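Local coordinates for protein 2,3-bisphosphoglycerate-independent phosphoglycerate mutase (Pyrococcus horikoshii, PDB 2ZKT) that probably interconverts 2-phosphoglycerate and 3-phosphoglycerate in glycolysis, as a metal-dependent phosphoglycerate mutase that needs no bisphosphoglycerate cofactor, at residues B[244-255]-B[290-300]; B[278-288]-B[322-333]. One frame throughout, in Å; residues are numbered along the deposited sequence.

Contact 1: B[244-255]-B[290-300]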
loop_
_atom_site.group_PDB
_atom_site.type_symbol
_atom_site.label_atom_id
_atom_site.label_comp_id
_atom_site.label_asym_id
_atom_site.label_seq_id
_atom_site.Cartn_x
_atom_site.Cartn_y
_atom_site.Cartn_z
ATOM N N VAL B 244 -12.720 -32.471 9.692
ATOM C CA VAL B 244 -13.397 -31.225 9.369
ATOM C C VAL B 244 -13.944 -31.261 7.940
ATOM O O VAL B 244 -13.573 -32.135 7.129
ATOM C CB VAL B 244 -12.407 -30.018 9.446
ATOM C CG1 VAL B 244 -11.831 -29.881 10.857
ATOM C CG2 VAL B 244 -11.285 -30.205 8.415
ATOM N N LYS B 245 -14.845 -30.316 7.647
ATOM C CA LYS B 245 -15.384 -30.172 6.298
ATOM C C LYS B 245 -14.500 -29.045 5.777
ATOM O O LYS B 245 -14.368 -28.005 6.443
ATOM C CB LYS B 245 -16.857 -29.723 6.311
ATOM C CG LYS B 245 -17.822 -30.780 6.839
ATOM C CD LYS B 245 -19.248 -30.241 6.915
ATOM C CE LYS B 245 -20.203 -31.298 7.464
ATOM N NZ LYS B 245 -21.610 -30.791 7.579
ATOM N N ALA B 246 -13.876 -29.256 4.618
ATOM C CA ALA B 246 -12.981 -28.258 4.053
ATOM C C ALA B 246 -13.334 -27.853 2.620
ATOM O O ALA B 246 -13.489 -28.709 1.742
ATOM C CB ALA B 246 -11.539 -28.782 4.112
ATOM N N ALA B 247 -13.438 -26.539 2.390
ATOM C CA ALA B 247 -13.755 -25.996 1.066
ATOM C C ALA B 247 -12.699 -24.975 0.636
ATOM O O ALA B 247 -12.024 -24.375 1.472
ATOM C CB ALA B 247 -15.130 -25.329 1.086
ATOM N N GLY B 248 -12.564 -24.773 -0.674
ATOM C CA GLY B 248 -11.591 -23.807 -1.173
ATOM C C GLY B 248 -12.080 -22.970 -2.354
ATOM O O GLY B 248 -12.762 -23.470 -3.255
ATOM N N VAL B 249 -11.741 -21.682 -2.335
ATOM C CA VAL B 249 -12.097 -20.769 -3.418
ATOM C C VAL B 249 -10.828 -20.673 -4.264
ATOM O O VAL B 249 -9.860 -20.015 -3.875
ATOM C CB VAL B 249 -12.463 -19.372 -2.873
ATOM C CG1 VAL B 249 -12.710 -18.410 -4.027
ATOM C CG2 VAL B 249 -13.690 -19.474 -1.990
ATOM N N ILE B 250 -10.825 -21.332 -5.421
ATOM C CA ILE B 250 -9.629 -21.344 -6.256
ATOM C C ILE B 250 -9.943 -21.232 -7.746
ATOM O O ILE B 250 -10.973 -21.722 -8.208
ATOM C CB ILE B 250 -8.862 -22.658 -6.022
ATOM C CG1 ILE B 250 -8.790 -22.940 -4.512
ATOM C CG2 ILE B 250 -7.478 -22.588 -6.674
ATOM C CD1 ILE B 250 -8.256 -24.310 -4.164
ATOM N N ALA B 251 -9.041 -20.598 -8.496
ATOM C CA ALA B 251 -9.229 -20.442 -9.938
ATOM C C ALA B 251 -8.176 -21.229 -10.730
ATOM O O ALA B 251 -8.520 -22.030 -11.608
ATOM C CB ALA B 251 -9.190 -18.949 -10.327
ATOM N N VAL B 252 -6.897 -21.015 -10.418
ATOM C CA VAL B 252 -5.820 -21.711 -11.128
ATOM C C VAL B 252 -5.963 -23.232 -11.042
ATOM O O VAL B 252 -6.165 -23.796 -9.961
ATOM C CB VAL B 252 -4.438 -21.313 -10.582
ATOM C CG1 VAL B 252 -3.342 -21.786 -11.531
ATOM C CG2 VAL B 252 -4.377 -19.814 -10.409
ATOM N N ALA B 253 -5.851 -23.881 -12.202
ATOM C CA ALA B 253 -5.988 -25.334 -12.322
ATOM C C ALA B 253 -5.091 -26.155 -11.379
ATOM O O ALA B 253 -5.578 -27.000 -10.617
ATOM C CB ALA B 253 -5.726 -25.749 -13.776
ATOM N N LEU B 254 -3.782 -25.909 -11.446
ATOM C CA LEU B 254 -2.829 -26.655 -10.627
ATOM C C LEU B 254 -3.122 -26.640 -9.122
ATOM O O LEU B 254 -2.946 -27.654 -8.439
ATOM C CB LEU B 254 -1.406 -26.140 -10.886
ATOM C CG LEU B 254 -0.285 -26.917 -10.184
ATOM C CD1 LEU B 254 -0.397 -28.402 -10.501
ATOM C CD2 LEU B 254 1.068 -26.371 -10.627
ATOM N N VAL B 255 -3.576 -25.501 -8.598
ATOM C CA VAL B 255 -3.861 -25.417 -7.172
ATOM C C VAL B 255 -5.194 -26.080 -6.833
ATOM O O VAL B 255 -5.349 -26.660 -5.745
ATOM C CB VAL B 255 -3.839 -23.942 -6.683
ATOM C CG1 VAL B 255 -4.226 -23.860 -5.204
ATOM C CG2 VAL B 255 -2.438 -23.357 -6.893
ATOM N N LEU B 290 -19.079 -19.920 2.243
ATOM C CA LEU B 290 -18.570 -21.246 2.616
ATOM C C LEU B 290 -18.266 -21.413 4.110
ATOM O O LEU B 290 -18.426 -22.504 4.657
ATOM C CB LEU B 290 -17.315 -21.581 1.796
ATOM C CG LEU B 290 -17.534 -21.686 0.279
ATOM C CD1 LEU B 290 -16.179 -21.736 -0.425
ATOM C CD2 LEU B 290 -18.383 -22.925 -0.050
ATOM N N LEU B 291 -17.829 -20.340 4.771
ATOM C CA LEU B 291 -17.531 -20.438 6.198
ATOM C C LEU B 291 -18.770 -20.885 6.972
ATOM O O LEU B 291 -18.661 -21.510 8.030
ATOM C CB LEU B 291 -17.019 -19.090 6.742
ATOM C CG LEU B 291 -15.501 -18.845 6.594
ATOM C CD1 LEU B 291 -15.165 -17.396 6.933
ATOM C CD2 LEU B 291 -14.735 -19.787 7.523
ATOM N N LYS B 292 -19.950 -20.577 6.430
ATOM C CA LYS B 292 -21.214 -20.947 7.072
ATOM C C LYS B 292 -21.516 -22.452 7.038
ATOM O O LYS B 292 -22.321 -22.929 7.832
ATOM C CB LYS B 292 -22.386 -20.185 6.427
ATOM C CG LYS B 292 -22.393 -18.683 6.717
ATOM C CD LYS B 292 -23.484 -17.972 5.932
ATOM C CE LYS B 292 -23.427 -16.460 6.149
ATOM N NZ LYS B 292 -24.397 -15.725 5.275
ATOM N N ASP B 293 -20.877 -23.202 6.136
ATOM C CA ASP B 293 -21.137 -24.645 6.055
ATOM C C ASP B 293 -19.888 -25.527 6.127
ATOM O O ASP B 293 -19.978 -26.756 6.056
ATOM C CB ASP B 293 -21.906 -24.974 4.764
ATOM C CG ASP B 293 -23.294 -24.348 4.731
ATOM O OD1 ASP B 293 -24.099 -24.623 5.656
ATOM O OD2 ASP B 293 -23.577 -23.583 3.778
ATOM N N TYR B 294 -18.723 -24.901 6.263
ATOM C CA TYR B 294 -17.475 -25.653 6.338
ATOM C C TYR B 294 -16.689 -25.213 7.568
ATOM O O TYR B 294 -16.891 -24.104 8.071
ATOM C CB TYR B 294 -16.654 -25.410 5.067
ATOM C CG TYR B 294 -17.191 -26.128 3.840
ATOM C CD1 TYR B 294 -16.795 -27.439 3.550
ATOM C CD2 TYR B 294 -18.081 -25.494 2.961
ATOM C CE1 TYR B 294 -17.264 -28.106 2.414
ATOM C CE2 TYR B 294 -18.562 -26.154 1.820
ATOM C CZ TYR B 294 -18.146 -27.464 1.554
ATOM O OH TYR B 294 -18.610 -28.142 0.442
ATOM N N ASP B 295 -15.804 -26.076 8.059
ATOM C CA ASP B 295 -15.004 -25.728 9.241
ATOM C C ASP B 295 -13.710 -25.022 8.839
ATOM O O ASP B 295 -13.241 -24.127 9.537
ATOM C CB ASP B 295 -14.648 -26.984 10.041
ATOM C CG ASP B 295 -15.851 -27.852 10.319
ATOM O OD1 ASP B 295 -16.777 -27.374 11.023
ATOM O OD2 ASP B 295 -15.870 -29.011 9.831
ATOM N N PHE B 296 -13.151 -25.428 7.702
ATOM C CA PHE B 296 -11.898 -24.865 7.204
ATOM C C PHE B 296 -12.078 -24.395 5.763
ATOM O O PHE B 296 -12.522 -25.171 4.899
ATOM C CB PHE B 296 -10.795 -25.936 7.259
ATOM C CG PHE B 296 -9.405 -25.382 7.133
ATOM C CD1 PHE B 296 -8.739 -24.875 8.254
ATOM C CD2 PHE B 296 -8.766 -25.337 5.893
ATOM C CE1 PHE B 296 -7.463 -24.331 8.143
ATOM C CE2 PHE B 296 -7.481 -24.794 5.771
ATOM C CZ PHE B 296 -6.831 -24.292 6.892
ATOM N N VAL B 297 -11.730 -23.131 5.503
ATOM C CA VAL B 297 -11.845 -22.573 4.159
ATOM C C VAL B 297 -10.493 -22.049 3.675
ATOM O O VAL B 297 -9.775 -21.355 4.409
ATOM C CB VAL B 297 -12.906 -21.414 4.107
ATOM C CG1 VAL B 297 -12.837 -20.678 2.771
ATOM C CG2 VAL B 297 -14.315 -21.991 4.300
ATOM N N PHE B 298 -10.156 -22.394 2.435
ATOM C CA PHE B 298 -8.904 -21.982 1.807
ATOM C C PHE B 298 -9.218 -21.039 0.633
ATOM O O PHE B 298 -10.048 -21.351 -0.219
ATOM C CB PHE B 298 -8.157 -23.234 1.308
ATOM C CG PHE B 298 -6.962 -22.933 0.444
ATOM C CD1 PHE B 298 -5.827 -22.313 0.980
ATOM C CD2 PHE B 298 -6.974 -23.253 -0.914
ATOM C CE1 PHE B 298 -4.719 -22.014 0.169
ATOM C CE2 PHE B 298 -5.869 -22.956 -1.738
ATOM C CZ PHE B 298 -4.741 -22.336 -1.195
ATOM N N LEU B 299 -8.558 -19.885 0.594
ATOM C CA LEU B 299 -8.767 -18.903 -0.474
ATOM C C LEU B 299 -7.437 -18.623 -1.178
ATOM O O LEU B 299 -6.432 -18.292 -0.533
ATOM C CB LEU B 299 -9.337 -17.600 0.114
ATOM C CG LEU B 299 -9.451 -16.376 -0.811
ATOM C CD1 LEU B 299 -10.249 -16.710 -2.061
ATOM C CD2 LEU B 299 -10.117 -15.241 -0.052
ATOM N N HIS B 300 -7.436 -18.754 -2.501
ATOM C CA HIS B 300 -6.227 -18.532 -3.291
ATOM C C HIS B 300 -6.375 -17.328 -4.239
ATOM O O HIS B 300 -7.428 -17.128 -4.844
ATOM C CB HIS B 300 -5.914 -19.817 -4.071
ATOM C CG HIS B 300 -4.566 -19.824 -4.728
ATOM N ND1 HIS B 300 -4.330 -19.234 -5.955
ATOM C CD2 HIS B 300 -3.382 -20.356 -4.331
ATOM C CE1 HIS B 300 -3.057 -19.403 -6.288
ATOM N NE2 HIS B 300 -2.462 -20.082 -5.319
HETATM O O HOH W 1 -6.563 -18.748 -8.063
#

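Contact 2: B[278-288]-B[322-333]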
loop_
_atom_site.group_PDB
_atom_site.type_symbol
_atom_site.label_atom_id
_atom_site.label_comp_id
_atom_site.label_asym_id
_atom_site.label_seq_id
_atom_site.Cartn_x
_atom_site.Cartn_y
_atom_site.Cartn_z
ATOM N N THR B 278 -9.258 -10.927 -12.699
ATOM C CA THR B 278 -10.052 -11.707 -11.745
ATOM C C THR B 278 -10.985 -10.826 -10.890
ATOM O O THR B 278 -10.741 -9.651 -10.661
ATOM C CB THR B 278 -9.071 -12.444 -10.820
ATOM O OG1 THR B 278 -8.309 -13.371 -11.592
ATOM C CG2 THR B 278 -9.834 -13.204 -9.729
ATOM N N ASN B 279 -12.097 -11.442 -10.424
ATOM C CA ASN B 279 -12.960 -10.766 -9.449
ATOM C C ASN B 279 -12.630 -11.225 -8.018
ATOM O O ASN B 279 -13.145 -12.222 -7.516
ATOM C CB ASN B 279 -14.420 -11.108 -9.778
ATOM C CG ASN B 279 -15.353 -10.087 -9.162
ATOM O OD1 ASN B 279 -15.298 -9.797 -7.968
ATOM N ND2 ASN B 279 -16.293 -9.597 -9.988
ATOM N N GLU B 280 -11.731 -10.501 -7.344
ATOM C CA GLU B 280 -11.314 -10.847 -5.985
ATOM C C GLU B 280 -12.448 -10.667 -4.962
ATOM O O GLU B 280 -12.564 -11.406 -3.987
ATOM C CB GLU B 280 -10.087 -9.997 -5.591
ATOM C CG GLU B 280 -10.377 -8.491 -5.530
ATOM C CD GLU B 280 -9.989 -7.828 -6.838
ATOM O OE1 GLU B 280 -9.775 -8.527 -7.818
ATOM O OE2 GLU B 280 -9.931 -6.604 -6.880
ATOM N N MET B 281 -13.268 -9.615 -5.182
ATOM C CA MET B 281 -14.379 -9.395 -4.268
ATOM C C MET B 281 -15.396 -10.542 -4.362
ATOM O O MET B 281 -16.188 -10.796 -3.458
ATOM C CB MET B 281 -15.052 -8.052 -4.608
ATOM C CG MET B 281 -14.124 -6.837 -4.428
ATOM S SD MET B 281 -13.339 -6.775 -2.800
ATOM C CE MET B 281 -14.395 -5.535 -2.024
ATOM N N ALA B 282 -15.375 -11.209 -5.538
ATOM C CA ALA B 282 -16.238 -12.369 -5.731
ATOM C C ALA B 282 -15.724 -13.571 -4.944
ATOM O O ALA B 282 -16.480 -14.385 -4.434
ATOM C CB ALA B 282 -16.282 -12.701 -7.222
ATOM N N LYS B 283 -14.398 -13.663 -4.846
ATOM C CA LYS B 283 -13.767 -14.750 -4.098
ATOM C C LYS B 283 -14.049 -14.572 -2.606
ATOM O O LYS B 283 -14.337 -15.542 -1.889
ATOM C CB LYS B 283 -12.255 -14.755 -4.356
ATOM C CG LYS B 283 -11.873 -15.367 -5.696
ATOM C CD LYS B 283 -10.377 -15.254 -5.948
ATOM C CE LYS B 283 -10.010 -15.940 -7.245
ATOM N NZ LYS B 283 -8.611 -15.638 -7.646
ATOM N N ALA B 284 -13.976 -13.319 -2.154
ATOM C CA ALA B 284 -14.222 -12.997 -0.753
ATOM C C ALA B 284 -15.681 -13.281 -0.424
ATOM O O ALA B 284 -15.992 -13.894 0.601
ATOM C CB ALA B 284 -13.900 -11.530 -0.487
ATOM N N LYS B 285 -16.572 -12.828 -1.306
ATOM C CA LYS B 285 -18.006 -13.027 -1.127
ATOM C C LYS B 285 -18.262 -14.525 -0.910
ATOM O O LYS B 285 -18.939 -14.922 0.051
ATOM C CB LYS B 285 -18.754 -12.508 -2.368
ATOM C CG LYS B 285 -20.272 -12.391 -2.222
ATOM C CD LYS B 285 -20.974 -13.734 -2.421
ATOM C CE LYS B 285 -22.496 -13.571 -2.475
ATOM N NZ LYS B 285 -23.060 -13.043 -1.196
ATOM N N LYS B 286 -17.688 -15.350 -1.789
ATOM C CA LYS B 286 -17.851 -16.802 -1.699
ATOM C C LYS B 286 -17.215 -17.411 -0.435
ATOM O O LYS B 286 -17.816 -18.291 0.206
ATOM C CB LYS B 286 -17.270 -17.484 -2.952
ATOM C CG LYS B 286 -17.529 -18.988 -3.017
ATOM C CD LYS B 286 -19.026 -19.288 -2.977
ATOM C CE LYS B 286 -19.300 -20.781 -2.849
ATOM N NZ LYS B 286 -20.767 -21.058 -2.686
ATOM N N ALA B 287 -16.003 -16.956 -0.084
ATOM C CA ALA B 287 -15.299 -17.458 1.104
ATOM C C ALA B 287 -16.190 -17.308 2.335
ATOM O O ALA B 287 -16.329 -18.242 3.140
ATOM C CB ALA B 287 -13.992 -16.689 1.314
ATOM N N VAL B 288 -16.791 -16.124 2.474
ATOM C CA VAL B 288 -17.691 -15.836 3.590
ATOM C C VAL B 288 -18.889 -16.799 3.594
ATOM O O VAL B 288 -19.314 -17.270 4.658
ATOM C CB VAL B 288 -18.222 -14.390 3.516
ATOM C CG1 VAL B 288 -19.111 -14.098 4.732
ATOM C CG2 VAL B 288 -17.054 -13.415 3.454
ATOM N N ARG B 322 -5.240 -4.904 -4.035
ATOM C CA ARG B 322 -6.565 -5.419 -4.378
ATOM C C ARG B 322 -6.884 -6.559 -3.400
ATOM O O ARG B 322 -8.032 -6.742 -2.977
ATOM C CB ARG B 322 -6.585 -5.908 -5.839
ATOM C CG ARG B 322 -6.588 -4.750 -6.844
ATOM C CD ARG B 322 -6.433 -5.208 -8.292
ATOM N NE ARG B 322 -7.393 -6.254 -8.653
ATOM C CZ ARG B 322 -7.345 -6.937 -9.798
ATOM N NH1 ARG B 322 -6.384 -6.673 -10.687
ATOM N NH2 ARG B 322 -8.239 -7.893 -10.049
ATOM N N ALA B 323 -5.852 -7.320 -3.031
ATOM C CA ALA B 323 -6.028 -8.415 -2.084
ATOM C C ALA B 323 -6.408 -7.835 -0.716
ATOM O O ALA B 323 -7.282 -8.379 -0.025
ATOM C CB ALA B 323 -4.722 -9.246 -1.975
ATOM N N ASP B 324 -5.769 -6.728 -0.319
ATOM C CA ASP B 324 -6.088 -6.143 0.983
ATOM C C ASP B 324 -7.566 -5.775 1.067
ATOM O O ASP B 324 -8.217 -6.016 2.097
ATOM C CB ASP B 324 -5.226 -4.904 1.279
ATOM C CG ASP B 324 -5.188 -4.563 2.775
ATOM O OD1 ASP B 324 -4.711 -5.416 3.565
ATOM O OD2 ASP B 324 -5.634 -3.453 3.169
ATOM N N ARG B 325 -8.107 -5.200 -0.009
ATOM C CA ARG B 325 -9.528 -4.834 -0.030
ATOM C C ARG B 325 -10.369 -6.116 0.034
ATOM O O ARG B 325 -11.397 -6.164 0.717
ATOM C CB ARG B 325 -9.873 -4.038 -1.298
ATOM C CG ARG B 325 -9.029 -2.781 -1.468
ATOM C CD ARG B 325 -9.501 -1.899 -2.625
ATOM N NE ARG B 325 -8.449 -0.942 -2.990
ATOM C CZ ARG B 325 -7.622 -1.095 -4.027
ATOM N NH1 ARG B 325 -7.729 -2.163 -4.817
ATOM N NH2 ARG B 325 -6.665 -0.195 -4.259
ATOM N N MET B 326 -9.921 -7.148 -0.686
ATOM C CA MET B 326 -10.618 -8.437 -0.687
ATOM C C MET B 326 -10.683 -8.923 0.763
ATOM O O MET B 326 -11.736 -9.363 1.238
ATOM C CB MET B 326 -9.853 -9.456 -1.560
ATOM C CG MET B 326 -10.355 -10.890 -1.453
ATOM S SD MET B 326 -9.341 -12.075 -2.403
ATOM C CE MET B 326 -7.872 -12.275 -1.252
ATOM N N ILE B 327 -9.549 -8.833 1.466
ATOM C CA ILE B 327 -9.473 -9.253 2.869
ATOM C C ILE B 327 -10.340 -8.334 3.732
ATOM O O ILE B 327 -11.021 -8.794 4.650
ATOM C CB ILE B 327 -8.004 -9.219 3.373
ATOM C CG1 ILE B 327 -7.200 -10.322 2.658
ATOM C CG2 ILE B 327 -7.951 -9.398 4.901
ATOM C CD1 ILE B 327 -5.748 -9.969 2.410
ATOM N N GLY B 328 -10.311 -7.035 3.425
ATOM C CA GLY B 328 -11.116 -6.074 4.172
ATOM C C GLY B 328 -12.600 -6.433 4.126
ATOM O O GLY B 328 -13.328 -6.257 5.110
ATOM N N TYR B 329 -13.057 -6.933 2.981
ATOM C CA TYR B 329 -14.457 -7.335 2.845
ATOM C C TYR B 329 -14.737 -8.494 3.818
ATOM O O TYR B 329 -15.683 -8.440 4.616
ATOM C CB TYR B 329 -14.748 -7.792 1.405
ATOM C CG TYR B 329 -16.146 -8.358 1.227
ATOM C CD1 TYR B 329 -17.255 -7.512 1.062
ATOM C CD2 TYR B 329 -16.370 -9.738 1.284
ATOM C CE1 TYR B 329 -18.549 -8.033 0.963
ATOM C CE2 TYR B 329 -17.658 -10.269 1.193
ATOM C CZ TYR B 329 -18.745 -9.416 1.033
ATOM O OH TYR B 329 -20.018 -9.950 0.970
ATOM N N ILE B 330 -13.905 -9.541 3.751
ATOM C CA ILE B 330 -14.068 -10.702 4.623
ATOM C C ILE B 330 -14.108 -10.322 6.097
ATOM O O ILE B 330 -14.957 -10.817 6.848
ATOM C CB ILE B 330 -12.931 -11.735 4.423
ATOM C CG1 ILE B 330 -12.969 -12.280 2.989
ATOM C CG2 ILE B 330 -13.075 -12.867 5.432
ATOM C CD1 ILE B 330 -11.750 -13.116 2.611
ATOM N N LEU B 331 -13.187 -9.453 6.521
ATOM C CA LEU B 331 -13.141 -9.034 7.921
ATOM C C LEU B 331 -14.436 -8.353 8.378
ATOM O O LEU B 331 -14.801 -8.434 9.560
ATOM C CB LEU B 331 -11.951 -8.086 8.167
ATOM C CG LEU B 331 -10.541 -8.677 7.990
ATOM C CD1 LEU B 331 -9.501 -7.640 8.403
ATOM C CD2 LEU B 331 -10.389 -9.942 8.839
ATOM N N ASP B 332 -15.124 -7.684 7.448
ATOM C CA ASP B 332 -16.374 -6.989 7.781
ATOM C C ASP B 332 -17.563 -7.931 7.931
ATOM O O ASP B 332 -18.637 -7.509 8.364
ATOM C CB ASP B 332 -16.726 -5.933 6.717
ATOM C CG ASP B 332 -15.793 -4.733 6.746
ATOM O OD1 ASP B 332 -15.412 -4.304 7.862
ATOM O OD2 ASP B 332 -15.453 -4.207 5.660
ATOM N N HIS B 333 -17.372 -9.205 7.579
ATOM C CA HIS B 333 -18.466 -10.175 7.661
ATOM C C HIS B 333 -18.168 -11.398 8.522
ATOM O O HIS B 333 -18.927 -12.370 8.492
ATOM C CB HIS B 333 -18.856 -10.638 6.253
ATOM C CG HIS B 333 -19.363 -9.532 5.377
ATOM N ND1 HIS B 333 -18.623 -9.003 4.333
ATOM C CD2 HIS B 333 -20.552 -8.873 5.364
ATOM C CE1 HIS B 333 -19.334 -8.066 3.719
ATOM N NE2 HIS B 333 -20.508 -7.969 4.324
#

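Contact 1: B[244-255]-B[290-300]
Strands 246-249 and 296-300 run side by side and parallel, their short axes 4.6 Å apart at closest, with Ala246 paired to Phe296 and Val249 to Leu299. Backbone bonds alternate between them, and Lys245 O takes two donors, Phe296 N and Asp295 N. Asp295 adds a side-chain bond at the N-terminal end of the strand pair: with CG beside its own backbone N (chi1 -50°), its OD2 receives Lys245 N at 2.7 Å on the anti side, nearly straight at 164°. Ala247 CB stands over the middle of the Tyr294 ring, 3.4 Å from its centroid, while the ring edge at CD1 reaches Lys245 C; the phenol OH bonds to Asp265 and Tyr267. On the sheet face of Ala247 and Val249, Leu290 CD1 meets Val249 CG2 at 3.7 Å. The opposite sheet face carries Phe298, whose ring edge at CD2 takes Ile250 CD1 at 3.7 Å. Val255 CG2 lies off-centre over the His300 imidazole, 3.6 Å from NE2, and a water links ND1 to Ala251 N. The weak bond of NE2 to the zinc ligand Asp13 places His300, near the C-terminal end of strand 296-301, in the metal site's second shell; Val255 and the water probably limit how its ring turns.

Contact 2: B[278-288]-B[322-333]
The 280-288 part of helix 280-291 and the 322-331 part of helix 313-331 run in nearly the same direction, 27° apart, with their short axes 8.7 Å from each other at closest and the nearest CA atoms those of Met281 and Met326. At the start of helix 280-291, Glu280 is gripped side-on by Arg322 in a salt bridge, NH2 to OE1 at 2.8 Å and NE to OE2 at 3.1 Å. Both oxygens lie near the guanidinium plane, but the carboxylate is turned 44° against it: OE1 is met on its syn side, OE2 from above the carboxylate plane. Glu280 reaches this position with CG between its backbone N and carbonyl carbon (chi1 64°) and a further bend at chi2. An alanine in place of Glu280 removes the carboxylate that both NE and NH2 of Arg322 hold, and the guanidinium, kept then by bonds such as NH1 to Tyr276 O, is likely to turn more freely with its charge less well balanced. Further along, Met326 lays its CG 3.4 Å from Glu280 O, and Met281 bends back to bring SD against Met326 CA. Both helices pack on one face of the alpha/beta sheet of this alkaline phosphatase-type fold: Lys283, Met326 and Ile330 rest on Leu299 of strand 296-301, and Ile330 also reaches Leu8 and Ile10 of the adjacent strand 6-12. Between the helices Tyr329 is a knob in a hole formed by Met281, Ala284, Lys285 and Val288, its CD2 3.5 Å from Ala284 CB and its CE2 3.6 Å from Lys285 CA. Ala284, with only a methyl group, is consistent with the close approach of the axes, its CB also touching Ile330 CG1 at 3.7 Å. One turn past Ala284, Val288 spreads its two branches, CG2 against Tyr329 CE2 and CG1 across His333 CB.

How the contacts relate
Contact 1 is a largely buried strand pair within the sheet, whereas contact 2 joins two helices that cover one face of it and is only partly buried. Helix 280-291 belongs to both: its last turn enters contact 1 through Leu290, its earlier turns make contact 2. The two meet directly where Val249 touches the Lys283 chain, whose NZ bonds weakly to His300 O. Backbone hydrogen bonds dominate the strand pair, which leads to the zinc site; the helix pair has no backbone-to-backbone hydrogen bond across it and is held by side chains, some resting on the other helix's backbone, apolar along its inner side with a salt bridge at the start of helix 280-291.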